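Long-range contacts in putative prolyl-tRNA synthetase (Leishmania major, PDB 5XIL), which probably charges tRNA(Pro) with L-proline at the expense of ATP, this chain being its class II catalytic core, anticodon-binding domain and zinc-containing C-terminal domain: residues Y17-I27 with P147-E155; C171-Y182 with P257-S265. All coordinates share one frame; numbering follows the deposited sequence.

Contact 1. Residues Y17-I27 with P147-E155; sequences YIDVITKAEMI and PTPFIRTRE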
loop_
_atom_site.group_PDB
_atom_site.type_symbol
_atom_site.label_atom_id
_atom_site.label_comp_id
_atom_site.label_asym_id
_atom_site.label_seq_id
_atom_site.Cartn_x
_atom_site.Cartn_y
_atom_site.Cartn_z
ATOM N N TYR A 17 3.075 -18.681 -22.144
ATOM C CA TYR A 17 2.883 -17.844 -20.940
ATOM C C TYR A 17 4.238 -17.689 -20.251
ATOM O O TYR A 17 4.615 -16.588 -19.867
ATOM C CB TYR A 17 1.930 -18.561 -20.022
ATOM C CG TYR A 17 1.592 -17.851 -18.736
ATOM C CD1 TYR A 17 0.762 -16.766 -18.733
ATOM C CD2 TYR A 17 2.039 -18.322 -17.529
ATOM C CE1 TYR A 17 0.452 -16.127 -17.555
ATOM C CE2 TYR A 17 1.716 -17.703 -16.339
ATOM C CZ TYR A 17 0.915 -16.591 -16.379
ATOM O OH TYR A 17 0.599 -16.008 -15.172
ATOM N N ILE A 18 4.957 -18.807 -20.036
ATOM C CA ILE A 18 6.279 -18.715 -19.450
ATOM C C ILE A 18 7.246 -17.831 -20.225
ATOM O O ILE A 18 7.942 -17.044 -19.619
ATOM C CB ILE A 18 6.918 -20.096 -19.276
ATOM C CG1 ILE A 18 6.245 -20.810 -18.164
ATOM C CG2 ILE A 18 8.385 -19.991 -18.908
ATOM C CD1 ILE A 18 6.335 -22.298 -18.353
ATOM N N ASP A 19 7.240 -17.896 -21.545
ATOM C CA ASP A 19 8.108 -17.082 -22.378
ATOM C C ASP A 19 7.699 -15.602 -22.220
ATOM O O ASP A 19 8.525 -14.719 -22.122
ATOM C CB ASP A 19 8.039 -17.508 -23.870
ATOM C CG ASP A 19 9.280 -17.098 -24.694
ATOM O OD1 ASP A 19 10.382 -17.166 -24.145
ATOM O OD2 ASP A 19 9.156 -16.692 -25.913
ATOM N N VAL A 20 6.408 -15.341 -22.183
ATOM C CA VAL A 20 6.012 -13.953 -22.038
ATOM C C VAL A 20 6.436 -13.373 -20.719
ATOM O O VAL A 20 6.942 -12.258 -20.719
ATOM C CB VAL A 20 4.511 -13.791 -22.242
ATOM C CG1 VAL A 20 3.984 -12.455 -21.690
ATOM C CG2 VAL A 20 4.230 -14.039 -23.698
ATOM N N ILE A 21 6.127 -14.027 -19.634
ATOM C CA ILE A 21 6.324 -13.428 -18.328
ATOM C C ILE A 21 7.842 -13.208 -18.078
ATOM O O ILE A 21 8.221 -12.272 -17.442
ATOM C CB ILE A 21 5.646 -14.152 -17.202
ATOM C CG1 ILE A 21 6.264 -15.501 -16.971
ATOM C CG2 ILE A 21 4.132 -14.230 -17.402
ATOM C CD1 ILE A 21 5.559 -16.277 -15.905
ATOM N N THR A 22 8.659 -14.051 -18.684
ATOM C CA THR A 22 10.123 -13.933 -18.561
ATOM C C THR A 22 10.682 -12.823 -19.427
ATOM O O THR A 22 11.376 -11.971 -18.930
ATOM C CB THR A 22 10.824 -15.275 -18.855
ATOM O OG1 THR A 22 10.429 -15.732 -20.136
ATOM C CG2 THR A 22 10.393 -16.308 -17.944
ATOM N N LYS A 23 10.350 -12.828 -20.719
ATOM C CA LYS A 23 10.831 -11.828 -21.683
ATOM C C LYS A 23 10.290 -10.451 -21.393
ATOM O O LYS A 23 10.969 -9.495 -21.607
ATOM C CB LYS A 23 10.523 -12.247 -23.141
ATOM C CG LYS A 23 11.470 -13.308 -23.685
ATOM C CD LYS A 23 10.970 -13.745 -25.052
ATOM C CE LYS A 23 11.995 -14.477 -25.906
ATOM N NZ LYS A 23 11.303 -15.075 -27.114
ATOM N N ALA A 24 9.094 -10.342 -20.819
ATOM C CA ALA A 24 8.508 -9.034 -20.472
ATOM C C ALA A 24 9.012 -8.541 -19.121
ATOM O O ALA A 24 8.613 -7.471 -18.664
ATOM C CB ALA A 24 6.989 -9.087 -20.488
ATOM N N GLU A 25 9.938 -9.280 -18.517
ATOM C CA GLU A 25 10.514 -8.898 -17.224
ATOM C C GLU A 25 9.533 -8.800 -16.098
ATOM O O GLU A 25 9.671 -7.929 -15.277
ATOM C CB GLU A 25 11.329 -7.604 -17.341
ATOM C CG GLU A 25 12.404 -7.800 -18.375
ATOM C CD GLU A 25 13.224 -6.543 -18.637
ATOM O OE1 GLU A 25 12.696 -5.401 -18.668
ATOM O OE2 GLU A 25 14.394 -6.761 -18.843
ATOM N N MET A 26 8.531 -9.688 -16.072
ATOM C CA MET A 26 7.554 -9.711 -15.062
ATOM C C MET A 26 7.953 -10.517 -13.852
ATOM O O MET A 26 7.635 -10.133 -12.742
ATOM C CB MET A 26 6.211 -10.199 -15.580
ATOM C CG MET A 26 5.655 -9.192 -16.584
ATOM S SD MET A 26 4.106 -9.643 -17.391
ATOM C CE MET A 26 2.874 -9.005 -16.291
ATOM N N ILE A 27 8.648 -11.620 -14.077
ATOM C CA ILE A 27 9.081 -12.480 -13.003
ATOM C C ILE A 27 10.478 -12.959 -13.276
ATOM O O ILE A 27 10.886 -13.037 -14.437
ATOM C CB ILE A 27 8.221 -13.722 -12.767
ATOM C CG1 ILE A 27 8.275 -14.669 -13.948
ATOM C CG2 ILE A 27 6.775 -13.427 -12.454
ATOM C CD1 ILE A 27 8.331 -16.093 -13.435
ATOM N N PRO A 147 3.033 -25.561 -9.825
ATOM C CA PRO A 147 2.676 -24.147 -9.687
ATOM C C PRO A 147 2.605 -23.474 -11.058
ATOM O O PRO A 147 3.308 -23.910 -11.966
ATOM C CB PRO A 147 3.837 -23.590 -8.873
ATOM C CG PRO A 147 5.020 -24.365 -9.380
ATOM C CD PRO A 147 4.483 -25.772 -9.609
ATOM N N THR A 148 1.745 -22.453 -11.190
ATOM C CA THR A 148 1.732 -21.535 -12.373
ATOM C C THR A 148 1.908 -20.070 -11.876
ATOM O O THR A 148 1.085 -19.589 -11.105
ATOM C CB THR A 148 0.414 -21.616 -13.181
ATOM O OG1 THR A 148 0.039 -22.981 -13.450
ATOM C CG2 THR A 148 0.584 -20.888 -14.503
ATOM N N PRO A 149 3.010 -19.404 -12.234
ATOM C CA PRO A 149 3.147 -18.023 -11.719
ATOM C C PRO A 149 1.888 -17.188 -11.926
ATOM O O PRO A 149 1.190 -17.301 -12.965
ATOM C CB PRO A 149 4.299 -17.448 -12.523
ATOM C CG PRO A 149 5.091 -18.678 -12.999
ATOM C CD PRO A 149 4.040 -19.730 -13.241
ATOM N N PHE A 150 1.526 -16.474 -10.865
ATOM C CA PHE A 150 0.324 -15.634 -10.777
ATOM C C PHE A 150 -0.970 -16.337 -10.966
ATOM O O PHE A 150 -1.972 -15.643 -11.205
ATOM C CB PHE A 150 0.305 -14.540 -11.849
ATOM C CG PHE A 150 1.502 -13.674 -11.864
ATOM C CD1 PHE A 150 1.862 -13.001 -10.739
ATOM C CD2 PHE A 150 2.236 -13.528 -12.982
ATOM C CE1 PHE A 150 2.946 -12.140 -10.717
ATOM C CE2 PHE A 150 3.337 -12.688 -12.995
ATOM C CZ PHE A 150 3.698 -11.985 -11.827
ATOM N N ILE A 151 -0.988 -17.645 -11.076
ATOM C CA ILE A 151 -2.253 -18.330 -11.183
ATOM C C ILE A 151 -2.429 -19.142 -9.919
ATOM O O ILE A 151 -3.343 -18.826 -9.116
ATOM C CB ILE A 151 -2.377 -19.172 -12.447
ATOM C CG1 ILE A 151 -2.390 -18.233 -13.671
ATOM C CG2 ILE A 151 -3.700 -19.940 -12.400
ATOM C CD1 ILE A 151 -3.585 -17.254 -13.704
ATOM N N ARG A 152 -1.525 -20.087 -9.720
ATOM C CA ARG A 152 -1.504 -20.970 -8.525
ATOM C C ARG A 152 -0.079 -21.141 -8.071
ATOM O O ARG A 152 0.730 -21.775 -8.734
ATOM C CB ARG A 152 -2.020 -22.362 -8.867
ATOM C CG ARG A 152 -2.869 -23.017 -7.774
ATOM C CD ARG A 152 -4.298 -23.133 -8.272
ATOM N NE ARG A 152 -4.244 -23.694 -9.628
ATOM C CZ ARG A 152 -5.100 -23.447 -10.616
ATOM N NH1 ARG A 152 -6.139 -22.643 -10.419
ATOM N NH2 ARG A 152 -4.914 -24.029 -11.803
ATOM N N THR A 153 0.238 -20.554 -6.935
ATOM C CA THR A 153 1.617 -20.538 -6.470
ATOM C C THR A 153 1.621 -20.779 -5.012
ATOM O O THR A 153 0.581 -20.588 -4.346
ATOM C CB THR A 153 2.296 -19.183 -6.761
ATOM O OG1 THR A 153 1.679 -18.157 -5.963
ATOM C CG2 THR A 153 2.090 -18.843 -8.175
ATOM N N ARG A 154 2.805 -21.154 -4.521
ATOM C CA ARG A 154 2.999 -21.499 -3.107
ATOM C C ARG A 154 2.951 -20.223 -2.251
ATOM O O ARG A 154 2.422 -20.244 -1.158
ATOM C CB ARG A 154 4.312 -22.253 -2.875
ATOM N N GLU A 155 3.490 -19.114 -2.754
ATOM C CA GLU A 155 3.405 -17.832 -2.059
ATOM C C GLU A 155 2.748 -16.772 -2.968
ATOM O O GLU A 155 3.000 -16.717 -4.178
ATOM C CB GLU A 155 4.812 -17.372 -1.659
ATOM C CG GLU A 155 4.838 -16.285 -0.600
ATOM C CD GLU A 155 6.256 -15.832 -0.348
ATOM O OE1 GLU A 155 6.867 -15.269 -1.272
ATOM O OE2 GLU A 155 6.776 -16.071 0.755
#
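Y17 reaches out of its helix to P149, and its hydroxyl donates to the proline carbonyl (Y17 OH to P149 O, 2.6 Å). With CG anti to the backbone N (chi1 -179°), the phenol extends toward the loop so that P149 O lies in the ring plane at its edge, while the hydroxyl stands 37° out of the carbonyl plane. I21 CG2 covers one ring face over its centre, and T148 CG2 packs obliquely on Y17 CE2 at 3.8 Å. The same hydroxyl sits at the in-plane edge of the F150 ring.

Both isoleucines cross P149 at about a right angle. I21 CD1 touches P149 CB at 3.8 Å, and I27 CD1 reaches P149 CG more distantly. The I27 and F150 side chains instead run past each other in opposite directions, I27 CG2 lying 3.5 Å from F150 CZ. T148 O accepts from both I151 N and R152 N, a classic beta bulge that closes the tight turn carrying P149 and F150.

Residues 147-155 precede strand 156-165, in what corresponds to the motif 2 loop of class II synthetases. I273 and M274 of helix 267-276 pack against Y17, and A42 of helix 40-60 against F150.

Contact 2. Residues C171-Y182 with P257-S265; sequences CAKEVLEILECY and PWQNSWGLS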
loop_
_atom_site.group_PDB
_atom_site.type_symbol
_atom_site.label_atom_id
_atom_site.label_comp_id
_atom_site.label_asym_id
_atom_site.label_seq_id
_atom_site.Cartn_x
_atom_site.Cartn_y
_atom_site.Cartn_z
ATOM N N CYS A 171 -24.977 -7.363 6.187
ATOM C CA CYS A 171 -23.908 -8.284 5.818
ATOM C C CYS A 171 -24.052 -8.648 4.315
ATOM O O CYS A 171 -23.093 -8.501 3.567
ATOM C CB CYS A 171 -23.987 -9.493 6.718
ATOM S SG CYS A 171 -22.767 -10.791 6.374
ATOM N N ALA A 172 -25.271 -9.012 3.887
ATOM C CA ALA A 172 -25.567 -9.365 2.494
ATOM C C ALA A 172 -25.309 -8.240 1.547
ATOM O O ALA A 172 -24.800 -8.460 0.419
ATOM C CB ALA A 172 -27.000 -9.839 2.300
ATOM N N LYS A 173 -25.642 -7.033 1.969
ATOM C CA LYS A 173 -25.443 -5.875 1.130
ATOM C C LYS A 173 -23.937 -5.622 0.902
ATOM O O LYS A 173 -23.548 -5.384 -0.221
ATOM C CB LYS A 173 -26.127 -4.645 1.715
ATOM C CG LYS A 173 -25.759 -3.293 1.109
ATOM C CD LYS A 173 -26.695 -2.248 1.731
ATOM C CE LYS A 173 -26.504 -0.844 1.168
ATOM N NZ LYS A 173 -25.093 -0.455 1.441
ATOM N N GLU A 174 -23.129 -5.778 1.939
ATOM C CA GLU A 174 -21.682 -5.525 1.810
ATOM C C GLU A 174 -21.010 -6.583 0.929
ATOM O O GLU A 174 -20.052 -6.296 0.201
ATOM C CB GLU A 174 -21.034 -5.493 3.164
ATOM C CG GLU A 174 -19.568 -5.034 3.108
ATOM C CD GLU A 174 -18.886 -5.048 4.458
ATOM O OE1 GLU A 174 -19.050 -6.032 5.264
ATOM O OE2 GLU A 174 -18.145 -4.083 4.706
ATOM N N VAL A 175 -21.470 -7.822 1.082
ATOM C CA VAL A 175 -20.994 -8.932 0.252
ATOM C C VAL A 175 -20.995 -8.556 -1.231
ATOM O O VAL A 175 -20.002 -8.746 -1.938
ATOM C CB VAL A 175 -21.839 -10.192 0.486
ATOM C CG1 VAL A 175 -21.615 -11.184 -0.638
ATOM C CG2 VAL A 175 -21.453 -10.854 1.806
ATOM N N LEU A 176 -22.086 -7.964 -1.691
ATOM C CA LEU A 176 -22.231 -7.557 -3.074
ATOM C C LEU A 176 -21.532 -6.246 -3.398
ATOM O O LEU A 176 -21.103 -6.066 -4.526
ATOM C CB LEU A 176 -23.690 -7.494 -3.488
ATOM C CG LEU A 176 -24.495 -8.787 -3.453
ATOM C CD1 LEU A 176 -25.993 -8.586 -3.646
ATOM C CD2 LEU A 176 -23.972 -9.700 -4.539
ATOM N N GLU A 177 -21.410 -5.348 -2.447
ATOM C CA GLU A 177 -20.622 -4.146 -2.643
ATOM C C GLU A 177 -19.171 -4.501 -2.924
ATOM O O GLU A 177 -18.540 -3.913 -3.834
ATOM C CB GLU A 177 -20.715 -3.168 -1.485
ATOM C CG GLU A 177 -22.064 -2.416 -1.473
ATOM C CD GLU A 177 -22.329 -1.708 -0.140
ATOM O OE1 GLU A 177 -21.812 -2.087 0.930
ATOM O OE2 GLU A 177 -23.107 -0.753 -0.151
ATOM N N ILE A 178 -18.679 -5.439 -2.157
ATOM C CA ILE A 178 -17.321 -5.884 -2.277
ATOM C C ILE A 178 -17.131 -6.609 -3.608
ATOM O O ILE A 178 -16.145 -6.366 -4.321
ATOM C CB ILE A 178 -16.898 -6.772 -1.072
ATOM C CG1 ILE A 178 -16.790 -5.954 0.219
ATOM C CG2 ILE A 178 -15.589 -7.527 -1.385
ATOM C CD1 ILE A 178 -15.646 -4.958 0.255
ATOM N N LEU A 179 -18.094 -7.453 -3.978
ATOM C CA LEU A 179 -18.057 -8.084 -5.272
ATOM C C LEU A 179 -18.007 -7.095 -6.413
ATOM O O LEU A 179 -17.209 -7.287 -7.336
ATOM C CB LEU A 179 -19.241 -9.073 -5.495
ATOM C CG LEU A 179 -19.030 -9.994 -6.701
ATOM C CD1 LEU A 179 -17.991 -11.021 -6.375
ATOM C CD2 LEU A 179 -20.332 -10.652 -7.110
ATOM N N GLU A 180 -18.780 -6.003 -6.316
ATOM C CA GLU A 180 -18.687 -4.927 -7.307
ATOM C C GLU A 180 -17.320 -4.286 -7.382
ATOM O O GLU A 180 -16.849 -3.950 -8.494
ATOM C CB GLU A 180 -19.797 -3.897 -7.133
ATOM C CG GLU A 180 -21.157 -4.420 -7.479
ATOM C CD GLU A 180 -21.318 -5.042 -8.900
ATOM O OE1 GLU A 180 -20.733 -4.602 -9.870
ATOM O OE2 GLU A 180 -22.139 -5.956 -8.992
ATOM N N CYS A 181 -16.661 -4.121 -6.226
ATOM C CA CYS A 181 -15.320 -3.646 -6.204
ATOM C C CYS A 181 -14.374 -4.561 -6.984
ATOM O O CYS A 181 -13.516 -4.077 -7.742
ATOM C CB CYS A 181 -14.765 -3.509 -4.774
ATOM S SG CYS A 181 -15.562 -2.263 -3.780
ATOM N N TYR A 182 -14.515 -5.875 -6.776
ATOM C CA TYR A 182 -13.651 -6.831 -7.444
ATOM C C TYR A 182 -13.935 -6.812 -8.989
ATOM O O TYR A 182 -13.003 -6.919 -9.806
ATOM C CB TYR A 182 -13.892 -8.225 -6.826
ATOM C CG TYR A 182 -13.395 -8.417 -5.396
ATOM C CD1 TYR A 182 -12.477 -7.525 -4.812
ATOM C CD2 TYR A 182 -13.806 -9.495 -4.636
ATOM C CE1 TYR A 182 -12.005 -7.732 -3.551
ATOM C CE2 TYR A 182 -13.345 -9.685 -3.402
ATOM C CZ TYR A 182 -12.443 -8.848 -2.840
ATOM O OH TYR A 182 -11.895 -9.131 -1.595
ATOM N N PRO A 257 -23.559 -12.170 15.499
ATOM C CA PRO A 257 -23.406 -11.298 14.338
ATOM C C PRO A 257 -23.385 -12.095 13.043
ATOM O O PRO A 257 -23.012 -13.269 13.069
ATOM C CB PRO A 257 -22.024 -10.706 14.502
ATOM C CG PRO A 257 -21.689 -10.856 15.916
ATOM C CD PRO A 257 -22.441 -12.067 16.414
ATOM N N TRP A 258 -23.700 -11.392 11.945
ATOM C CA TRP A 258 -23.611 -11.875 10.600
ATOM C C TRP A 258 -22.262 -11.470 10.005
ATOM O O TRP A 258 -21.916 -10.281 9.952
ATOM C CB TRP A 258 -24.765 -11.305 9.833
ATOM C CG TRP A 258 -26.099 -11.736 10.423
ATOM C CD1 TRP A 258 -26.752 -11.161 11.516
ATOM C CD2 TRP A 258 -26.879 -12.885 10.054
ATOM N NE1 TRP A 258 -27.893 -11.906 11.806
ATOM C CE2 TRP A 258 -28.002 -12.940 10.923
ATOM C CE3 TRP A 258 -26.786 -13.821 9.025
ATOM C CZ2 TRP A 258 -28.997 -13.916 10.801
ATOM C CZ3 TRP A 258 -27.737 -14.792 8.926
ATOM C CH2 TRP A 258 -28.814 -14.859 9.835
ATOM N N GLN A 259 -21.495 -12.456 9.564
ATOM C CA GLN A 259 -20.156 -12.235 9.097
ATOM C C GLN A 259 -19.998 -12.498 7.584
ATOM O O GLN A 259 -20.748 -13.243 6.947
ATOM C CB GLN A 259 -19.189 -13.140 9.887
ATOM C CG GLN A 259 -18.970 -12.648 11.292
ATOM C CD GLN A 259 -18.103 -13.559 12.091
ATOM O OE1 GLN A 259 -18.585 -14.397 12.874
ATOM N NE2 GLN A 259 -16.820 -13.462 11.858
ATOM N N ASN A 260 -19.022 -11.818 7.027
ATOM C CA ASN A 260 -18.585 -12.069 5.671
ATOM C C ASN A 260 -17.074 -12.018 5.601
ATOM O O ASN A 260 -16.386 -11.585 6.538
ATOM C CB ASN A 260 -19.236 -11.091 4.691
ATOM C CG ASN A 260 -18.800 -9.613 4.897
ATOM O OD1 ASN A 260 -17.639 -9.300 5.116
ATOM N ND2 ASN A 260 -19.758 -8.716 4.801
ATOM N N SER A 261 -16.557 -12.555 4.504
ATOM C CA SER A 261 -15.167 -12.487 4.210
ATOM C C SER A 261 -14.988 -12.452 2.697
ATOM O O SER A 261 -15.843 -12.859 1.961
ATOM C CB SER A 261 -14.324 -13.577 4.875
ATOM O OG SER A 261 -14.564 -14.791 4.282
ATOM N N TRP A 262 -13.850 -11.939 2.273
ATOM C CA TRP A 262 -13.678 -11.638 0.875
ATOM C C TRP A 262 -12.232 -11.452 0.593
ATOM O O TRP A 262 -11.547 -10.908 1.433
ATOM C CB TRP A 262 -14.536 -10.414 0.501
ATOM C CG TRP A 262 -14.727 -9.356 1.586
ATOM C CD1 TRP A 262 -15.703 -9.348 2.566
ATOM C CD2 TRP A 262 -13.971 -8.176 1.812
ATOM N NE1 TRP A 262 -15.561 -8.294 3.382
ATOM C CE2 TRP A 262 -14.554 -7.518 2.931
ATOM C CE3 TRP A 262 -12.928 -7.536 1.126
ATOM C CZ2 TRP A 262 -14.104 -6.291 3.405
ATOM C CZ3 TRP A 262 -12.465 -6.341 1.617
ATOM C CH2 TRP A 262 -13.064 -5.724 2.746
ATOM N N GLY A 263 -11.732 -11.965 -0.537
ATOM C CA GLY A 263 -10.364 -11.806 -0.898
ATOM C C GLY A 263 -10.150 -11.681 -2.418
ATOM O O GLY A 263 -10.905 -12.230 -3.204
ATOM N N LEU A 264 -9.063 -11.010 -2.773
ATOM C CA LEU A 264 -8.602 -10.863 -4.170
ATOM C C LEU A 264 -7.073 -10.879 -4.120
ATOM O O LEU A 264 -6.477 -10.213 -3.241
ATOM C CB LEU A 264 -9.117 -9.551 -4.750
ATOM C CG LEU A 264 -8.715 -9.213 -6.188
ATOM C CD1 LEU A 264 -9.836 -8.498 -6.891
ATOM C CD2 LEU A 264 -7.471 -8.313 -6.187
ATOM N N SER A 265 -6.439 -11.623 -5.020
ATOM C CA SER A 265 -5.004 -11.876 -4.964
ATOM C C SER A 265 -4.291 -11.511 -6.293
ATOM O O SER A 265 -4.939 -11.125 -7.225
ATOM C CB SER A 265 -4.763 -13.336 -4.691
ATOM O OG SER A 265 -4.958 -14.155 -5.839
#
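Two first torsions on the strand turn its polar and aromatic groups to the helix: N260 CG sits between the backbone N and the carbonyl carbon (chi1 66°), and W262 holds CG in the same sector at a strained 33°. From the helix, E174 answers with an extended chain, its side chain crossing that of N260 at about a right angle. N260 ND2 donates to E174 OE1 over 2.8 Å, nearly straight at 174°; the acceptor lies in the amide plane, and the carboxylate is approached on its anti side. The other end of the amide, N260 OD1, takes a weak bond from W262 NE1 at 2.9 Å, which links the two strand side chains.

I178 lies across the indole, its CD1 3.5 Å from the centroid of the six-membered ring and almost on the ring normal, a CH-pi contact. Y182 meets the same indole differently: its OH is in plane at the edge, 3.3 Å from W262 CE3. One face of the Y182 ring receives L264 CB, 4.0 Å from the ring centroid, and the opposite face lies against I178 O. Nearer the N-terminal end of this helix segment, C171 SG lies 3.2 Å from Q259 O; one turn on, V175 CG2 touches N260 CB at 3.6 Å. Helix 171-182 runs nearly parallel to strand 258-265, covering one face of the antiparallel sheet in the class II catalytic domain.

The buried carboxylate of E174 and hydroxyl of Y182 both have further partners. E174 OE1 also accepts from W165 NE1, OE2 forms a salt bridge with R132, and Y182 OH is hydrogen-bonded to Q159 OE1. Such a set of donors would probably keep the E174 carboxylate ionised and hold it in place within this buried helix-sheet interface.

In the fold
Contacts 1 and 2 follow one another along the chain and lie on opposite sides of its centre, their own centres 28 Å apart; their nearest atoms come within about 6 Å without touching. Strand 156-165 joins them: it continues from loop 147-155 and pairs with strand 253-265 through C163 and N260. Strand 253-265 and helix 267-276 correspond to class II motif 3; between them S265 OG caps R267 N, while the R267 side chain bonds I151 O. Motifs 2 and 3 build the ATP site of class II synthetases, so both contacts probably belong to the framework around it. The W258 side chain lies about 10 Å from a bound magnesium ion, too far to be a ligand.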